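Condensin complex subunit 3 (PDB 5OQR) serves as the HEAT-repeat regulatory subunit of condensin, the complex required for converting interphase chromatin into condensed mitotic-like chromosomes, and pairs with the kleisin subunit Cnd2. Local coordinates at residues F470-S476 against L512-N517; L463-Q467 against K505-C509; V525-L529 against T542-L547; E563-S567 against H598-E602. The contacts are given in a common frame with arbitrary orientation. Residue numbers count along the deposited sequence, not the author numbering.

In the fold
All four contacts lie between helices, or between helices and the turns that link them, in the C-terminal half of the HEAT-repeat solenoid. Contacts 2 and 1 hold the same pair, helix 457-471 and helix 500-514; contact 2 lies along their buried bodies and contact 1, with its centre about 12 Å away, is partly buried where they end, where apolar packing round F470 and L516 is joined by a water bridge and loop contacts. Contact 3, also buried, is the apolar hairpin interface of the next repeat; the Y528 hydroxyl reaches L507 O of contact 2. L529 and L547 of contact 3 in turn pack on A565 and I566 of contact 4, which is partly buried and depends on charges and hydrogen bonds. Condensin complex subunit 2 touches contacts 1 and 3.

Contact 1 (F470-S476 against L512-N517); sequences FENITSS and LVCLLN
Two helix ends run side by side here and then open into loops. Residues 470-471 close a weakly bonded helical end, after which N472-S476 are non-helical, with extended backbone at I473 (-125/157) and S475 (-141/158). On the other side, helix 512-514 runs into a turn in which L516 N bonds to V513 O at 3.0 Å, and N517 N-caps the following helix. The register is set by two CA pairs, F470 to L512 at 5.9 Å and S476 to L516 at 5.4 Å.

F470 (chi1 m) points its ring across: V513 CG2 sits over one face, 3.6 Å from the ring centroid and 10° off the normal, a CH-pi contact. F470 CB also meets L512 CB at 3.8 Å. L516 (m, t) is the main apolar plug, its CD1 lying 3.5 Å from both F470 CD1 and I473 CD1. A water donates to F470 O (2.7 Å) and to L512 O (2.4 Å), bridging the two carbonyls. Farther along, S476 OG gives a weak hydrogen bond to L516 O (3.3 Å), though S476 is poorly ordered.

This is neighbouring-layer packing of a HEAT solenoid: M483 of helix 480-495 covers F470, S476 and L516, I473 rests on helix 416-434, V513 also touches L520 of helix 518-534, and the chain of Condensin complex subunit 2 packs against L512, L515 and L516.

Contact 2 (L463-Q467 against K505-C509); sequences LSYVQ and KGLEC
Helix 463-467 and helix 505-509, each a piece of a longer helix, run nearly parallel: their axes come within 9.4 Å, with a signed crossing angle of 20°. The nearest CA pairs are Q467 to C509 (5.1 Å) and L463 to K505 (6.7 Å).

Apolar contact centres on L463 and C509. L463 (m, t) lays its CB 3.3 Å from K505 CG, and its CD1 lies 4.3 Å from G506 N. C509 (chi1 m) fills the space between the helices, its SG 4.2 Å from L463 CB and 4.1 Å from V466 CB. Parallel packing of this sort is what a HEAT solenoid gives between equivalent helices of successive layers; the intervening helix 480-495 closes the same core, with A494 on L463 and I491 on both V466 and C509.

The polar contacts involve the partly exposed K505, Q467 and E508 together with the buried S464. K505 (t, p, p, p) curls back so that NZ donates to S464 OG at 3.0 Å; that hydroxyl also bonds to L460 O, one turn earlier. Q467, with chi1 and chi2 both t, stretches over the bent lysine chain, placing OE1 3.3 Å from K505 CD, while its NE2 lies 3.8 Å from E508 OE1. C509 SG also comes close to a backbone carbonyl, 3.4 Å from L463 O.

Contact 3 (V525-L529 against T542-L547); sequences VPLYL and TAIRTL
Helix 525-529 and helix 542-547 pack antiparallel, their axes 9.6 Å apart at closest approach and their directions 151° apart (signed crossing angle -151°). The nearest CA pairs are Y528 to A543 at 5.1 Å and V525 to L547 at 7.2 Å. The first helix is kinked around P526 and L527, where the backbone N atoms lack bonds to the preceding turn.

Along the second segment, T542 comes first: its CG2 lies at the edge of the Y528 ring, 4.3 Å from CE2. A543 allows the closest backbone approach, its small CB only 3.2 Å from Y528 O. T546 (chi1 m) turns OG1 back to T542 O at 2.6 Å, and its methyl CG2 then faces the tyrosine, 3.6 Å from the Y528 ring centroid and 7° off the normal, a CH-pi contact. L547 (m, t) finishes the row, with CD2 3.9 Å from V525 CG1 and CD1 3.9 Å from L529 CD2 and 4.2 Å from Y528 CB.

Y528 (chi1 m) is thus a knob in a hole formed by T542, A543, T546 and L547, while its hydroxyl is hydrogen-bonded to S511 OG and probably also to L507 O of helix 500-514. Both segments belong to one repeat, HEAT 8, and their antiparallel pairing is the helical hairpin that defines a HEAT repeat.

Contact 4 (E563-S567 against H598-E602); sequences EDAIS and HYRDE
The first turn of helix 563-574 faces the short link that leads into helix 601-613. H598 leaves the preceding helix with positive phi (52/61), Y599 is extended (-93/89), and R600, also at positive phi (58/47), is the N-cap residue before the helix starting at D601. The backbones stay well apart, the nearest CA pair being S567 to R600 at 9.0 Å, so side chains span the gap.

R600 does most of this. Its NH2 donates to S567 OG at 2.8 Å, near the guanidinium plane, and S567 OG (chi1 m) in turn donates to E563 O at 2.9 Å, so the hydroxyl both accepts and gives. E563 (t, t) places OE2 over the guanidinium face, 3.2 Å from R600 NE: a salt bridge of charges alone, with no N-H pointing at the oxygen. D564 OD1 adds a long one to R600 NH1 at 3.9 Å, completing a salt-bridge network. Y599 (chi1 t) brings OH 3.3 Å from S567 OG. Within the link, H598 ND1 donates to D601 OD2 at 2.7 Å, an oxygen that Y634 OH also bonds, and H598 O is taken by K556 NZ.

The contact joins successive solenoid layers: I566 packs on L547 and L551 of helix 537-554, Y599 on L593 of helix 580-597, and F604 of helix 601-613 touches S567 and Y599.

Contact 1 (F470-S476 against L512-N517)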
loop_
_atom_site.group_PDB
_atom_site.type_symbol
_atom_site.label_atom_id
_atom_site.label_comp_id
_atom_site.label_asym_id
_atom_site.label_seq_id
_atom_site.Cartn_x
_atom_site.Cartn_y
_atom_site.Cartn_z
ATOM N N PHE A 470 34.433 -2.342 4.881
ATOM C CA PHE A 470 34.154 -3.110 3.678
ATOM C C PHE A 470 32.773 -2.831 3.103
ATOM O O PHE A 470 32.481 -3.285 1.993
ATOM C CB PHE A 470 34.316 -4.600 3.974
ATOM C CG PHE A 470 35.723 -4.986 4.319
ATOM C CD1 PHE A 470 36.711 -4.967 3.352
ATOM C CD2 PHE A 470 36.065 -5.350 5.608
ATOM C CE1 PHE A 470 38.007 -5.311 3.661
ATOM C CE2 PHE A 470 37.361 -5.697 5.921
ATOM C CZ PHE A 470 38.333 -5.678 4.945
ATOM N N GLU A 471 31.926 -2.095 3.821
ATOM C CA GLU A 471 30.672 -1.621 3.254
ATOM C C GLU A 471 30.866 -0.438 2.319
ATOM O O GLU A 471 29.982 -0.163 1.502
ATOM C CB GLU A 471 29.705 -1.216 4.368
ATOM C CG GLU A 471 28.649 -2.252 4.690
ATOM C CD GLU A 471 27.846 -1.899 5.927
ATOM O OE1 GLU A 471 27.911 -0.731 6.365
ATOM O OE2 GLU A 471 27.155 -2.790 6.465
ATOM N N ASN A 472 31.997 0.261 2.413
ATOM C CA ASN A 472 32.207 1.517 1.704
ATOM C C ASN A 472 33.282 1.428 0.628
ATOM O O ASN A 472 33.726 2.466 0.127
ATOM C CB ASN A 472 32.558 2.623 2.698
ATOM C CG ASN A 472 31.339 3.193 3.384
ATOM O OD1 ASN A 472 30.981 2.779 4.484
ATOM N ND2 ASN A 472 30.688 4.147 2.733
ATOM N N ILE A 473 33.713 0.223 0.257
ATOM C CA ILE A 473 34.625 0.038 -0.861
ATOM C C ILE A 473 33.996 -0.950 -1.832
ATOM O O ILE A 473 33.132 -1.750 -1.471
ATOM C CB ILE A 473 36.023 -0.438 -0.414
ATOM C CG1 ILE A 473 35.920 -1.703 0.437
ATOM C CG2 ILE A 473 36.723 0.662 0.361
ATOM C CD1 ILE A 473 37.240 -2.404 0.625
ATOM N N THR A 474 34.443 -0.877 -3.087
ATOM C CA THR A 474 33.816 -1.614 -4.173
ATOM C C THR A 474 34.724 -2.620 -4.866
ATOM O O THR A 474 34.207 -3.530 -5.522
ATOM C CB THR A 474 33.277 -0.639 -5.231
ATOM O OG1 THR A 474 34.268 0.353 -5.521
ATOM C CG2 THR A 474 32.007 0.034 -4.735
ATOM N N SER A 475 36.044 -2.488 -4.751
ATOM C CA SER A 475 36.961 -3.417 -5.395
ATOM C C SER A 475 38.130 -3.696 -4.464
ATOM O O SER A 475 38.426 -2.919 -3.553
ATOM C CB SER A 475 37.473 -2.875 -6.734
ATOM O OG SER A 475 38.158 -1.647 -6.559
ATOM N N SER A 476 38.788 -4.827 -4.699
ATOM C CA SER A 476 39.897 -5.263 -3.864
ATOM C C SER A 476 41.246 -4.784 -4.374
ATOM O O SER A 476 42.281 -5.185 -3.830
ATOM C CB SER A 476 39.902 -6.792 -3.755
ATOM O OG SER A 476 40.127 -7.396 -5.015
ATOM N N LEU A 512 31.334 -9.563 3.923
ATOM C CA LEU A 512 31.601 -8.365 3.134
ATOM C C LEU A 512 32.956 -8.430 2.447
ATOM O O LEU A 512 33.150 -7.793 1.407
ATOM C CB LEU A 512 31.520 -7.125 4.021
ATOM C CG LEU A 512 30.125 -6.767 4.532
ATOM C CD1 LEU A 512 30.212 -5.726 5.627
ATOM C CD2 LEU A 512 29.253 -6.268 3.394
ATOM N N VAL A 513 33.904 -9.181 3.007
ATOM C CA VAL A 513 35.189 -9.351 2.340
ATOM C C VAL A 513 35.048 -10.312 1.172
ATOM O O VAL A 513 35.733 -10.168 0.153
ATOM C CB VAL A 513 36.253 -9.833 3.343
ATOM C CG1 VAL A 513 37.592 -10.036 2.653
ATOM C CG2 VAL A 513 36.398 -8.837 4.472
ATOM N N CYS A 514 34.162 -11.300 1.294
ATOM C CA CYS A 514 33.927 -12.227 0.196
ATOM C C CYS A 514 33.326 -11.523 -1.011
ATOM O O CYS A 514 33.540 -11.953 -2.148
ATOM C CB CYS A 514 33.019 -13.360 0.662
ATOM S SG CYS A 514 33.813 -14.486 1.813
ATOM N N LEU A 515 32.581 -10.439 -0.791
ATOM C CA LEU A 515 32.031 -9.667 -1.896
ATOM C C LEU A 515 33.093 -8.891 -2.661
ATOM O O LEU A 515 32.770 -8.279 -3.683
ATOM C CB LEU A 515 30.969 -8.697 -1.379
ATOM C CG LEU A 515 29.873 -9.312 -0.509
ATOM C CD1 LEU A 515 28.881 -8.245 -0.080
ATOM C CD2 LEU A 515 29.164 -10.443 -1.238
ATOM N N LEU A 516 34.341 -8.893 -2.192
ATOM C CA LEU A 516 35.423 -8.190 -2.868
ATOM C C LEU A 516 36.374 -9.122 -3.606
ATOM O O LEU A 516 37.131 -8.654 -4.461
ATOM C CB LEU A 516 36.220 -7.358 -1.857
ATOM C CG LEU A 516 35.415 -6.282 -1.122
ATOM C CD1 LEU A 516 36.242 -5.647 -0.026
ATOM C CD2 LEU A 516 34.931 -5.221 -2.089
ATOM N N ASN A 517 36.353 -10.416 -3.300
ATOM C CA ASN A 517 37.222 -11.383 -3.962
ATOM C C ASN A 517 36.418 -12.640 -4.254
ATOM O O ASN A 517 35.888 -13.266 -3.334
ATOM C CB ASN A 517 38.441 -11.710 -3.100
ATOM C CG ASN A 517 39.576 -12.297 -3.905
ATOM O OD1 ASN A 517 39.826 -13.500 -3.864
ATOM N ND2 ASN A 517 40.264 -11.447 -4.658
HETATM O O HOH W 1 32.725 -5.568 0.555
#

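Contact 2 (L463-Q467 against K505-C509)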
loop_
_atom_site.group_PDB
_atom_site.type_symbol
_atom_site.label_atom_id
_atom_site.label_comp_id
_atom_site.label_asym_id
_atom_site.label_seq_id
_atom_site.Cartn_x
_atom_site.Cartn_y
_atom_site.Cartn_z
ATOM N N LEU A 463 35.035 -4.533 15.325
ATOM C CA LEU A 463 34.381 -5.240 14.232
ATOM C C LEU A 463 33.328 -4.375 13.557
ATOM O O LEU A 463 33.133 -4.475 12.342
ATOM C CB LEU A 463 33.754 -6.532 14.748
ATOM C CG LEU A 463 34.729 -7.605 15.237
ATOM C CD1 LEU A 463 33.976 -8.736 15.911
ATOM C CD2 LEU A 463 35.565 -8.137 14.084
ATOM N N SER A 464 32.640 -3.525 14.319
ATOM C CA SER A 464 31.710 -2.583 13.708
ATOM C C SER A 464 32.433 -1.606 12.793
ATOM O O SER A 464 31.874 -1.181 11.777
ATOM C CB SER A 464 30.942 -1.830 14.792
ATOM O OG SER A 464 30.170 -2.723 15.569
ATOM N N TYR A 465 33.667 -1.231 13.134
ATOM C CA TYR A 465 34.457 -0.393 12.240
ATOM C C TYR A 465 34.919 -1.183 11.025
ATOM O O TYR A 465 34.969 -0.650 9.913
ATOM C CB TYR A 465 35.667 0.185 12.976
ATOM C CG TYR A 465 35.365 1.291 13.963
ATOM C CD1 TYR A 465 34.102 1.448 14.512
ATOM C CD2 TYR A 465 36.355 2.186 14.341
ATOM C CE1 TYR A 465 33.837 2.461 15.415
ATOM C CE2 TYR A 465 36.100 3.199 15.238
ATOM C CZ TYR A 465 34.842 3.332 15.772
ATOM O OH TYR A 465 34.591 4.345 16.665
ATOM N N VAL A 466 35.276 -2.452 11.226
ATOM C CA VAL A 466 35.646 -3.314 10.108
ATOM C C VAL A 466 34.458 -3.500 9.180
ATOM O O VAL A 466 34.592 -3.448 7.952
ATOM C CB VAL A 466 36.165 -4.669 10.626
ATOM C CG1 VAL A 466 36.648 -5.528 9.471
ATOM C CG2 VAL A 466 37.280 -4.470 11.634
ATOM N N GLN A 467 33.279 -3.721 9.755
ATOM C CA GLN A 467 32.078 -3.917 8.954
ATOM C C GLN A 467 31.810 -2.709 8.066
ATOM O O GLN A 467 31.544 -2.852 6.867
ATOM C CB GLN A 467 30.892 -4.189 9.876
ATOM C CG GLN A 467 29.636 -4.641 9.171
ATOM C CD GLN A 467 28.504 -4.906 10.139
ATOM O OE1 GLN A 467 28.698 -4.894 11.354
ATOM N NE2 GLN A 467 27.313 -5.146 9.608
ATOM N N LYS A 505 29.152 -11.287 14.607
ATOM C CA LYS A 505 29.683 -10.074 13.996
ATOM C C LYS A 505 30.862 -10.394 13.086
ATOM O O LYS A 505 31.030 -9.765 12.036
ATOM C CB LYS A 505 30.087 -9.082 15.084
ATOM C CG LYS A 505 30.670 -7.777 14.564
ATOM C CD LYS A 505 29.636 -6.910 13.859
ATOM C CE LYS A 505 28.604 -6.353 14.823
ATOM N NZ LYS A 505 29.228 -5.582 15.937
ATOM N N GLY A 506 31.685 -11.371 13.468
ATOM C CA GLY A 506 32.810 -11.741 12.628
ATOM C C GLY A 506 32.373 -12.322 11.298
ATOM O O GLY A 506 33.016 -12.097 10.270
ATOM N N LEU A 507 31.275 -13.080 11.297
ATOM C CA LEU A 507 30.789 -13.665 10.052
ATOM C C LEU A 507 30.247 -12.598 9.112
ATOM O O LEU A 507 30.486 -12.655 7.902
ATOM C CB LEU A 507 29.720 -14.716 10.347
ATOM C CG LEU A 507 30.255 -16.094 10.741
ATOM C CD1 LEU A 507 29.148 -16.945 11.319
ATOM C CD2 LEU A 507 30.883 -16.790 9.547
ATOM N N GLU A 508 29.511 -11.622 9.646
ATOM C CA GLU A 508 29.056 -10.510 8.818
ATOM C C GLU A 508 30.237 -9.774 8.199
ATOM O O GLU A 508 30.171 -9.341 7.044
ATOM C CB GLU A 508 28.202 -9.553 9.645
ATOM C CG GLU A 508 26.997 -10.203 10.301
ATOM C CD GLU A 508 26.226 -9.240 11.181
ATOM O OE1 GLU A 508 25.502 -8.382 10.635
ATOM O OE2 GLU A 508 26.356 -9.332 12.420
ATOM N N CYS A 509 31.329 -9.623 8.953
ATOM C CA CYS A 509 32.525 -8.995 8.405
ATOM C C CYS A 509 33.162 -9.870 7.336
ATOM O O CYS A 509 33.592 -9.372 6.290
ATOM C CB CYS A 509 33.533 -8.710 9.520
ATOM S SG CYS A 509 33.070 -7.395 10.653
#

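Contact 3 (V525-L529 against T542-L547)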
loop_
_atom_site.group_PDB
_atom_site.type_symbol
_atom_site.label_atom_id
_atom_site.label_comp_id
_atom_site.label_asym_id
_atom_site.label_seq_id
_atom_site.Cartn_x
_atom_site.Cartn_y
_atom_site.Cartn_z
ATOM N N VAL A 525 32.143 -20.666 0.683
ATOM C CA VAL A 525 30.792 -21.200 0.500
ATOM C C VAL A 525 30.533 -22.369 1.448
ATOM O O VAL A 525 29.488 -22.377 2.112
ATOM C CB VAL A 525 30.553 -21.558 -0.967
ATOM C CG1 VAL A 525 29.274 -22.375 -1.129
ATOM C CG2 VAL A 525 30.466 -20.304 -1.817
ATOM N N PRO A 526 31.409 -23.372 1.550
ATOM C CA PRO A 526 31.141 -24.476 2.488
ATOM C C PRO A 526 30.844 -24.012 3.900
ATOM O O PRO A 526 29.988 -24.597 4.575
ATOM C CB PRO A 526 32.432 -25.303 2.420
ATOM C CG PRO A 526 32.992 -25.016 1.078
ATOM C CD PRO A 526 32.638 -23.593 0.771
ATOM N N LEU A 527 31.533 -22.972 4.370
ATOM C CA LEU A 527 31.302 -22.477 5.723
ATOM C C LEU A 527 29.876 -21.968 5.880
ATOM O O LEU A 527 29.177 -22.325 6.834
ATOM C CB LEU A 527 32.307 -21.373 6.048
ATOM C CG LEU A 527 32.155 -20.697 7.412
ATOM C CD1 LEU A 527 32.379 -21.694 8.535
ATOM C CD2 LEU A 527 33.116 -19.541 7.524
ATOM N N TYR A 528 29.426 -21.129 4.947
ATOM C CA TYR A 528 28.091 -20.555 5.052
ATOM C C TYR A 528 26.994 -21.582 4.808
ATOM O O TYR A 528 25.858 -21.365 5.243
ATOM C CB TYR A 528 27.962 -19.384 4.084
ATOM C CG TYR A 528 28.771 -18.195 4.534
ATOM C CD1 TYR A 528 29.994 -17.902 3.953
ATOM C CD2 TYR A 528 28.323 -17.386 5.567
ATOM C CE1 TYR A 528 30.739 -16.821 4.375
ATOM C CE2 TYR A 528 29.059 -16.307 5.997
ATOM C CZ TYR A 528 30.265 -16.028 5.401
ATOM O OH TYR A 528 30.994 -14.947 5.831
ATOM N N LEU A 529 27.299 -22.688 4.129
ATOM C CA LEU A 529 26.353 -23.797 4.079
ATOM C C LEU A 529 26.295 -24.515 5.420
ATOM O O LEU A 529 25.214 -24.888 5.886
ATOM C CB LEU A 529 26.738 -24.769 2.967
ATOM C CG LEU A 529 26.712 -24.196 1.552
ATOM C CD1 LEU A 529 27.373 -25.153 0.585
ATOM C CD2 LEU A 529 25.285 -23.897 1.116
ATOM N N THR A 542 22.098 -15.077 7.968
ATOM C CA THR A 542 23.396 -14.600 7.504
ATOM C C THR A 542 23.860 -15.395 6.293
ATOM O O THR A 542 24.464 -14.839 5.371
ATOM C CB THR A 542 24.423 -14.684 8.637
ATOM O OG1 THR A 542 24.065 -13.764 9.673
ATOM C CG2 THR A 542 25.827 -14.347 8.144
ATOM N N ALA A 543 23.586 -16.699 6.280
ATOM C CA ALA A 543 23.966 -17.530 5.144
ATOM C C ALA A 543 23.202 -17.128 3.890
ATOM O O ALA A 543 23.792 -16.981 2.815
ATOM C CB ALA A 543 23.726 -19.002 5.475
ATOM N N ILE A 544 21.885 -16.943 4.008
ATOM C CA ILE A 544 21.068 -16.604 2.843
ATOM C C ILE A 544 21.548 -15.301 2.217
ATOM O O ILE A 544 21.709 -15.202 0.996
ATOM C CB ILE A 544 19.579 -16.522 3.232
ATOM C CG1 ILE A 544 19.077 -17.859 3.787
ATOM C CG2 ILE A 544 18.728 -16.098 2.036
ATOM C CD1 ILE A 544 19.065 -19.000 2.792
ATOM N N ARG A 545 21.765 -14.275 3.041
ATOM C CA ARG A 545 22.213 -12.993 2.507
ATOM C C ARG A 545 23.592 -13.112 1.876
ATOM O O ARG A 545 23.847 -12.550 0.805
ATOM C CB ARG A 545 22.231 -11.933 3.610
ATOM C CG ARG A 545 20.888 -11.660 4.261
ATOM C CD ARG A 545 20.963 -10.435 5.161
ATOM N NE ARG A 545 19.890 -10.407 6.150
ATOM C CZ ARG A 545 19.982 -10.909 7.376
ATOM N NH1 ARG A 545 21.101 -11.489 7.787
ATOM N NH2 ARG A 545 18.946 -10.832 8.198
ATOM N N THR A 546 24.498 -13.838 2.529
ATOM C CA THR A 546 25.863 -13.949 2.028
ATOM C C THR A 546 25.901 -14.683 0.697
ATOM O O THR A 546 26.454 -14.180 -0.287
ATOM C CB THR A 546 26.736 -14.662 3.059
ATOM O OG1 THR A 546 26.631 -13.990 4.317
ATOM C CG2 THR A 546 28.187 -14.682 2.614
ATOM N N LEU A 547 25.319 -15.882 0.649
ATOM C CA LEU A 547 25.342 -16.670 -0.579
ATOM C C LEU A 547 24.602 -15.958 -1.704
ATOM O O LEU A 547 25.037 -15.991 -2.860
ATOM C CB LEU A 547 24.745 -18.050 -0.313
ATOM C CG LEU A 547 25.642 -18.944 0.549
ATOM C CD1 LEU A 547 24.835 -19.992 1.283
ATOM C CD2 LEU A 547 26.701 -19.599 -0.306
#

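Contact 4 (E563-S567 against H598-E602)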
loop_
_atom_site.group_PDB
_atom_site.type_symbol
_atom_site.label_atom_id
_atom_site.label_comp_id
_atom_site.label_asym_id
_atom_site.label_seq_id
_atom_site.Cartn_x
_atom_site.Cartn_y
_atom_site.Cartn_z
ATOM N N GLU A 563 25.683 -25.345 -6.770
ATOM C CA GLU A 563 24.363 -24.932 -7.236
ATOM C C GLU A 563 23.255 -25.643 -6.470
ATOM O O GLU A 563 22.277 -25.018 -6.046
ATOM C CB GLU A 563 24.250 -25.205 -8.733
ATOM C CG GLU A 563 22.972 -24.716 -9.374
ATOM C CD GLU A 563 22.874 -25.127 -10.829
ATOM O OE1 GLU A 563 23.246 -26.276 -11.144
ATOM O OE2 GLU A 563 22.437 -24.300 -11.658
ATOM N N ASP A 564 23.387 -26.956 -6.285
ATOM C CA ASP A 564 22.325 -27.711 -5.630
ATOM C C ASP A 564 22.272 -27.417 -4.138
ATOM O O ASP A 564 21.188 -27.372 -3.546
ATOM C CB ASP A 564 22.519 -29.208 -5.875
ATOM C CG ASP A 564 22.473 -29.567 -7.347
ATOM O OD1 ASP A 564 21.374 -29.522 -7.937
ATOM O OD2 ASP A 564 23.535 -29.902 -7.913
ATOM N N ALA A 565 23.431 -27.215 -3.509
ATOM C CA ALA A 565 23.456 -26.941 -2.077
ATOM C C ALA A 565 22.861 -25.575 -1.765
ATOM O O ALA A 565 22.150 -25.414 -0.768
ATOM C CB ALA A 565 24.887 -27.034 -1.551
ATOM N N ILE A 566 23.139 -24.579 -2.604
ATOM C CA ILE A 566 22.593 -23.246 -2.379
ATOM C C ILE A 566 21.093 -23.240 -2.636
ATOM O O ILE A 566 20.314 -22.690 -1.850
ATOM C CB ILE A 566 23.331 -22.217 -3.255
ATOM C CG1 ILE A 566 24.749 -22.011 -2.716
ATOM C CG2 ILE A 566 22.578 -20.890 -3.299
ATOM C CD1 ILE A 566 25.659 -21.234 -3.637
ATOM N N SER A 567 20.666 -23.849 -3.744
ATOM C CA SER A 567 19.238 -23.947 -4.023
ATOM C C SER A 567 18.512 -24.670 -2.898
ATOM O O SER A 567 17.377 -24.320 -2.553
ATOM C CB SER A 567 19.017 -24.662 -5.354
ATOM O OG SER A 567 19.644 -23.966 -6.416
ATOM N N HIS A 598 18.536 -14.554 -13.477
ATOM C CA HIS A 598 17.812 -15.680 -14.062
ATOM C C HIS A 598 18.399 -16.990 -13.543
ATOM O O HIS A 598 18.918 -17.822 -14.288
ATOM C CB HIS A 598 17.832 -15.632 -15.593
ATOM C CG HIS A 598 16.889 -14.628 -16.178
ATOM N ND1 HIS A 598 15.543 -14.614 -15.886
ATOM C CD2 HIS A 598 17.096 -13.612 -17.047
ATOM C CE1 HIS A 598 14.962 -13.627 -16.543
ATOM N NE2 HIS A 598 15.882 -13.003 -17.256
ATOM N N TYR A 599 18.313 -17.150 -12.226
ATOM C CA TYR A 599 18.955 -18.252 -11.515
ATOM C C TYR A 599 17.955 -19.390 -11.377
ATOM O O TYR A 599 17.220 -19.488 -10.394
ATOM C CB TYR A 599 19.464 -17.776 -10.160
ATOM C CG TYR A 599 20.140 -18.837 -9.323
ATOM C CD1 TYR A 599 21.442 -19.232 -9.586
ATOM C CD2 TYR A 599 19.481 -19.432 -8.258
ATOM C CE1 TYR A 599 22.064 -20.196 -8.823
ATOM C CE2 TYR A 599 20.094 -20.398 -7.488
ATOM C CZ TYR A 599 21.388 -20.775 -7.775
ATOM O OH TYR A 599 22.008 -21.737 -7.011
ATOM N N ARG A 600 17.926 -20.263 -12.384
ATOM C CA ARG A 600 17.090 -21.462 -12.361
ATOM C C ARG A 600 15.618 -21.103 -12.181
ATOM O O ARG A 600 14.908 -21.689 -11.361
ATOM C CB ARG A 600 17.553 -22.417 -11.260
ATOM C CG ARG A 600 19.053 -22.408 -11.018
ATOM C CD ARG A 600 19.455 -23.452 -9.995
ATOM N NE ARG A 600 19.437 -24.801 -10.552
ATOM C CZ ARG A 600 19.572 -25.911 -9.837
ATOM N NH1 ARG A 600 19.546 -27.090 -10.437
ATOM N NH2 ARG A 600 19.727 -25.847 -8.523
ATOM N N ASP A 601 15.158 -20.121 -12.961
ATOM C CA ASP A 601 13.792 -19.624 -12.822
ATOM C C ASP A 601 12.797 -20.774 -12.774
ATOM O O ASP A 601 11.978 -20.866 -11.857
ATOM C CB ASP A 601 13.446 -18.688 -13.980
ATOM C CG ASP A 601 14.529 -17.676 -14.259
ATOM O OD1 ASP A 601 15.715 -18.028 -14.118
ATOM O OD2 ASP A 601 14.197 -16.531 -14.626
ATOM N N GLU A 602 12.869 -21.666 -13.764
ATOM C CA GLU A 602 11.932 -22.781 -13.860
ATOM C C GLU A 602 11.835 -23.539 -12.543
ATOM O O GLU A 602 10.739 -23.910 -12.107
ATOM C CB GLU A 602 12.359 -23.733 -14.979
ATOM C CG GLU A 602 12.868 -23.055 -16.252
ATOM C CD GLU A 602 14.354 -22.723 -16.202
ATOM O OE1 GLU A 602 15.092 -23.384 -15.441
ATOM O OE2 GLU A 602 14.779 -21.784 -16.909
#